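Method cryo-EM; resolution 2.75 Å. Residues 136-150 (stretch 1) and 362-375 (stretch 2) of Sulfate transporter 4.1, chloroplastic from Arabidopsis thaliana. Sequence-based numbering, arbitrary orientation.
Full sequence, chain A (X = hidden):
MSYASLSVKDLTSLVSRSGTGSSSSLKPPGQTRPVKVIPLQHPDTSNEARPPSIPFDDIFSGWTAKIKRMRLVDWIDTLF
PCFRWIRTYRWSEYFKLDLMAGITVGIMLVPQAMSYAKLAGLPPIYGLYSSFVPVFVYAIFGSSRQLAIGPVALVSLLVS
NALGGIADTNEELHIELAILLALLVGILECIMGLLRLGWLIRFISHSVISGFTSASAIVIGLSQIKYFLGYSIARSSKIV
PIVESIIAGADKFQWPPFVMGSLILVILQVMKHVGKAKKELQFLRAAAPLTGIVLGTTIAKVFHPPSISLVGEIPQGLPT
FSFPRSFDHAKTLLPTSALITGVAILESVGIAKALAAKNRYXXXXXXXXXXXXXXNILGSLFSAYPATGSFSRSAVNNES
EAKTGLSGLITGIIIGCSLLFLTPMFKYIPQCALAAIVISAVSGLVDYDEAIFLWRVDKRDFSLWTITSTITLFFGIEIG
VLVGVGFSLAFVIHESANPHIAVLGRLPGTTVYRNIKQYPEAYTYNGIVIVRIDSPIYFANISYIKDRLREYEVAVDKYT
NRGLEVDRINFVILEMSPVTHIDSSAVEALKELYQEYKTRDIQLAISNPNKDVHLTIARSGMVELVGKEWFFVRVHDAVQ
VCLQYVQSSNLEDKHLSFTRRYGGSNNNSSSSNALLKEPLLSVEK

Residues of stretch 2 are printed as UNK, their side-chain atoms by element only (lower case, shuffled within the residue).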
# COMPACT_ATOMS: atom_id res chain seq x y z
N PHE A 136 28.46 11.25 -20.45
CA PHE A 136 29.62 10.38 -20.65
C PHE A 136 29.57 9.17 -19.73
O PHE A 136 29.97 8.07 -20.12
CB PHE A 136 30.92 11.14 -20.43
CG PHE A 136 31.29 12.07 -21.54
CD1 PHE A 136 30.64 13.28 -21.69
CD2 PHE A 136 32.29 11.74 -22.43
CE1 PHE A 136 30.99 14.14 -22.72
CE2 PHE A 136 32.64 12.58 -23.45
CZ PHE A 136 31.99 13.78 -23.60
N VAL A 137 29.08 9.36 -18.51
CA VAL A 137 28.96 8.21 -17.61
C VAL A 137 27.86 7.28 -18.10
O VAL A 137 28.06 6.06 -18.16
CB VAL A 137 28.72 8.68 -16.17
CG1 VAL A 137 28.53 7.49 -15.27
CG2 VAL A 137 29.90 9.51 -15.70
N TYR A 138 26.71 7.83 -18.49
CA TYR A 138 25.59 6.97 -18.86
C TYR A 138 25.94 6.13 -20.07
O TYR A 138 25.66 4.92 -20.10
CB TYR A 138 24.35 7.81 -19.13
CG TYR A 138 23.14 6.96 -19.42
CD1 TYR A 138 22.42 6.36 -18.40
CD2 TYR A 138 22.71 6.74 -20.73
CE1 TYR A 138 21.32 5.59 -18.66
CE2 TYR A 138 21.61 5.97 -21.00
CZ TYR A 138 20.92 5.39 -19.96
OH TYR A 138 19.82 4.61 -20.22
N ALA A 139 26.59 6.73 -21.07
CA ALA A 139 26.97 5.99 -22.27
C ALA A 139 27.88 4.82 -21.94
O ALA A 139 27.98 3.88 -22.74
CB ALA A 139 27.66 6.92 -23.27
N ILE A 140 28.55 4.84 -20.79
CA ILE A 140 29.35 3.71 -20.37
C ILE A 140 28.56 2.74 -19.50
O ILE A 140 28.77 1.53 -19.57
CB ILE A 140 30.62 4.19 -19.64
CG1 ILE A 140 31.42 5.14 -20.53
CG2 ILE A 140 31.49 3.02 -19.23
CD1 ILE A 140 32.58 5.80 -19.83
N PHE A 141 27.62 3.24 -18.70
CA PHE A 141 26.93 2.42 -17.72
C PHE A 141 25.43 2.29 -17.98
O PHE A 141 24.72 1.72 -17.14
CB PHE A 141 27.16 2.98 -16.31
CG PHE A 141 28.58 2.88 -15.84
CD1 PHE A 141 29.12 1.66 -15.47
CD2 PHE A 141 29.38 4.01 -15.78
CE1 PHE A 141 30.43 1.57 -15.05
CE2 PHE A 141 30.69 3.92 -15.36
CZ PHE A 141 31.21 2.70 -14.99
N GLY A 142 24.94 2.78 -19.11
CA GLY A 142 23.53 2.73 -19.42
C GLY A 142 23.19 1.57 -20.34
O GLY A 142 23.94 1.24 -21.25
N SER A 143 22.03 0.97 -20.09
CA SER A 143 21.57 -0.15 -20.90
C SER A 143 20.85 0.29 -22.16
O SER A 143 20.93 -0.39 -23.19
CB SER A 143 20.64 -1.05 -20.08
OG SER A 143 21.35 -1.67 -19.02
N SER A 144 20.14 1.42 -22.11
CA SER A 144 19.41 1.89 -23.28
C SER A 144 20.36 2.47 -24.31
O SER A 144 21.38 3.08 -23.97
CB SER A 144 18.38 2.94 -22.87
OG SER A 144 17.52 3.25 -23.95
N ARG A 145 20.03 2.28 -25.58
CA ARG A 145 20.85 2.78 -26.68
C ARG A 145 20.28 4.02 -27.34
O ARG A 145 20.97 4.64 -28.16
CB ARG A 145 21.05 1.68 -27.73
CG ARG A 145 21.72 0.43 -27.19
CD ARG A 145 21.76 -0.67 -28.23
NE ARG A 145 22.19 -1.94 -27.66
CZ ARG A 145 22.16 -3.10 -28.31
NH1 ARG A 145 21.74 -3.18 -29.56
NH2 ARG A 145 22.57 -4.20 -27.68
N GLN A 146 19.05 4.41 -27.02
CA GLN A 146 18.45 5.62 -27.56
C GLN A 146 18.06 6.64 -26.51
O GLN A 146 17.69 7.76 -26.87
CB GLN A 146 17.21 5.29 -28.41
CG GLN A 146 17.48 4.64 -29.76
CD GLN A 146 18.00 3.23 -29.65
OE1 GLN A 146 19.10 2.92 -30.10
NE2 GLN A 146 17.21 2.35 -29.04
N LEU A 147 18.13 6.30 -25.23
CA LEU A 147 17.72 7.23 -24.18
C LEU A 147 18.70 8.39 -24.08
O LEU A 147 19.92 8.20 -24.14
CB LEU A 147 17.62 6.51 -22.84
CG LEU A 147 16.99 7.32 -21.71
CD1 LEU A 147 15.49 7.38 -21.87
CD2 LEU A 147 17.35 6.72 -20.36
N ALA A 148 18.16 9.59 -23.93
CA ALA A 148 18.95 10.80 -23.78
C ALA A 148 18.87 11.28 -22.34
O ALA A 148 17.78 11.45 -21.79
CB ALA A 148 18.46 11.90 -24.73
N ILE A 149 20.04 11.51 -21.73
CA ILE A 149 20.15 11.80 -20.31
C ILE A 149 20.50 13.27 -20.14
O ILE A 149 21.40 13.79 -20.82
CB ILE A 149 21.21 10.90 -19.64
CG1 ILE A 149 20.64 9.50 -19.46
CG2 ILE A 149 21.63 11.46 -18.30
CD1 ILE A 149 19.35 9.49 -18.69
N GLY A 150 19.79 13.95 -19.25
CA GLY A 150 20.03 15.35 -18.99
C GLY A 150 18.91 15.97 -18.19
O GLY A 150 18.06 15.28 -17.63
N UNK A 362 17.46 -6.33 -25.93
CA UNK A 362 17.05 -6.65 -24.57
C UNK A 362 17.38 -5.50 -23.62
O UNK A 362 18.37 -4.79 -23.79
o UNK A 362 16.91 -10.25 -22.81
c UNK A 362 17.74 -7.92 -24.08
c UNK A 362 17.28 -10.39 -24.00
o UNK A 362 17.55 -11.50 -24.49
c UNK A 362 17.40 -9.16 -24.87
N UNK A 363 16.53 -5.33 -22.60
CA UNK A 363 16.76 -4.34 -21.57
C UNK A 363 16.04 -4.78 -20.30
O UNK A 363 14.93 -5.33 -20.37
c UNK A 363 16.27 -2.95 -22.01
c UNK A 363 16.63 -1.75 -21.14
c UNK A 363 15.56 -1.48 -20.10
c UNK A 363 16.80 -0.53 -22.02
N UNK A 364 16.67 -4.55 -19.16
CA UNK A 364 16.10 -4.87 -17.86
C UNK A 364 15.98 -3.60 -17.02
O UNK A 364 16.78 -2.67 -17.15
o UNK A 364 18.76 -4.46 -17.50
o UNK A 364 19.13 -6.26 -16.31
c UNK A 364 16.93 -5.92 -17.13
c UNK A 364 18.38 -5.52 -16.97
N UNK A 365 14.96 -3.57 -16.17
CA UNK A 365 14.64 -2.37 -15.40
C UNK A 365 15.58 -2.16 -14.22
O UNK A 365 15.50 -1.11 -13.58
o UNK A 365 12.33 -2.81 -15.96
c UNK A 365 13.20 -2.44 -14.91
N UNK A 366 16.44 -3.12 -13.90
CA UNK A 366 17.34 -2.98 -12.77
C UNK A 366 18.71 -2.44 -13.18
O UNK A 366 19.24 -1.54 -12.52
n UNK A 366 15.97 -6.20 -11.90
c UNK A 366 17.49 -4.33 -12.06
o UNK A 366 15.30 -4.21 -11.12
c UNK A 366 16.16 -4.91 -11.65
N UNK A 367 19.28 -2.97 -14.26
CA UNK A 367 20.55 -2.44 -14.74
C UNK A 367 20.40 -1.01 -15.23
O UNK A 367 21.32 -0.20 -15.11
o UNK A 367 21.35 -4.64 -15.39
c UNK A 367 21.11 -3.32 -15.85
N UNK A 368 19.23 -0.67 -15.78
CA UNK A 368 18.98 0.70 -16.19
C UNK A 368 18.96 1.65 -15.00
O UNK A 368 19.54 2.74 -15.05
o UNK A 368 18.82 2.15 -19.05
c UNK A 368 18.08 2.87 -18.35
o UNK A 368 17.99 4.10 -18.50
c UNK A 368 17.68 0.79 -16.98
c UNK A 368 17.24 2.21 -17.27
N UNK A 369 18.30 1.25 -13.91
CA UNK A 369 18.32 2.07 -12.70
C UNK A 369 19.72 2.18 -12.13
O UNK A 369 20.11 3.25 -11.63
c UNK A 369 15.91 1.96 -11.76
c UNK A 369 17.36 1.51 -11.65
c UNK A 369 15.82 3.45 -11.46
c UNK A 369 15.05 1.17 -10.79
N UNK A 370 20.49 1.10 -12.16
CA UNK A 370 21.86 1.16 -11.67
C UNK A 370 22.69 2.13 -12.51
O UNK A 370 23.49 2.90 -11.97
c UNK A 370 23.88 -0.25 -11.10
c UNK A 370 26.45 -0.30 -10.06
c UNK A 370 25.36 -0.28 -9.21
c UNK A 370 24.98 -0.27 -11.94
c UNK A 370 24.09 -0.26 -9.74
c UNK A 370 26.26 -0.29 -11.42
c UNK A 370 22.49 -0.23 -11.66
N UNK A 371 22.50 2.11 -13.83
CA UNK A 371 23.22 3.05 -14.69
C UNK A 371 22.83 4.49 -14.43
O UNK A 371 23.69 5.37 -14.39
N UNK A 372 21.53 4.75 -14.25
CA UNK A 372 21.09 6.10 -13.90
C UNK A 372 21.69 6.55 -12.58
O UNK A 372 22.12 7.70 -12.45
c UNK A 372 19.09 7.15 -16.05
c UNK A 372 19.57 6.17 -13.84
c UNK A 372 18.77 6.01 -15.12
c UNK A 372 17.29 5.97 -14.81
N UNK A 373 21.72 5.66 -11.59
CA UNK A 373 22.31 6.02 -10.31
C UNK A 373 23.79 6.33 -10.40
O UNK A 373 24.26 7.29 -9.80
N UNK A 374 24.53 5.52 -11.15
CA UNK A 374 25.96 5.77 -11.32
C UNK A 374 26.18 7.10 -12.03
O UNK A 374 27.05 7.90 -11.65
c UNK A 374 28.04 4.98 -12.47
c UNK A 374 26.64 3.37 -11.19
c UNK A 374 26.63 4.61 -12.06
N UNK A 375 25.39 7.37 -13.07
CA UNK A 375 25.51 8.64 -13.78
C UNK A 375 25.22 9.81 -12.85
O UNK A 375 25.94 10.82 -12.87
c UNK A 375 24.56 8.66 -14.98

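Position 362 carries three carbons in a row, the third bearing two oxygens, and its end leads away from stretch 1: Glu 362. Position 363 has four carbons forked at the second, and one branch tip lies 3.8 Å from Ser 144 CA; this is Leu 363.

At 364, two carbons end in a pair of oxygens, one of them 4.1 Å from Ser 143 OG: Asp 364. Position 365, one carbon and one oxygen, is out of reach: Ser 365. Position 366, two carbons with one oxygen and one nitrogen on the second, is equally remote: Asn 366. Position 367 again has one carbon and one oxygen, with CB 3.6 Å from Ser 143 OG. It is Ser 367, whose OG donates to Asp 364 OD2 at 2.9 Å.

Position 368 has three carbons and two terminal oxygens. One oxygen is 2.6 Å from Tyr 138 OH, the other 3.4 Å from Ser 144 N, which makes it Glu 368. Its chain leaves sideways, but the t, p rotamer brings the carboxylate in. Position 369, four carbons forked at the second, lies out of reach: Leu 369. Position 370, one carbon and a six-carbon ring, stays 5.3 Å or more from stretch 1: Phe 370.

Position 371 has no side chain, and its CA lies 3.2 Å from Phe 141 O. This is Gly 371; an ideal CB would fall 2.2 Å from that oxygen, a clash. Position 372 has four carbons forked at the second, one tip 3.5 Å from Ile 149 CD1 and 3.8 Å from Tyr 138 CE1: Leu 372. Position 373 has no side-chain atoms and no contact: Gly 373. Position 374 has a carbon bearing two more, one of them over a face of the Phe 141 ring: Val 374, with CG1 3.7 Å from Phe 141 CD2. Position 375 has one carbon, 4.2 Å from Tyr 138 CB: Ala 375.

The rule is a small-residue seam with a buried polar latch. The helices run nearly antiparallel, at 152°, their axes approaching to 8.6 Å. Gly 371 admits the Phe 141 carbonyl in a CA-H...O contact, while Tyr 138 fits as a knob among Glu 368, Gly 371, Leu 372 and Ala 375. Its OH donates to Glu 368 OE2; OE1 accepts a weak bond from Ser 144 N, so one carboxylate joins helix to loop.

Stretch 2, residues 362-375: ELDSNSELFGLGVA
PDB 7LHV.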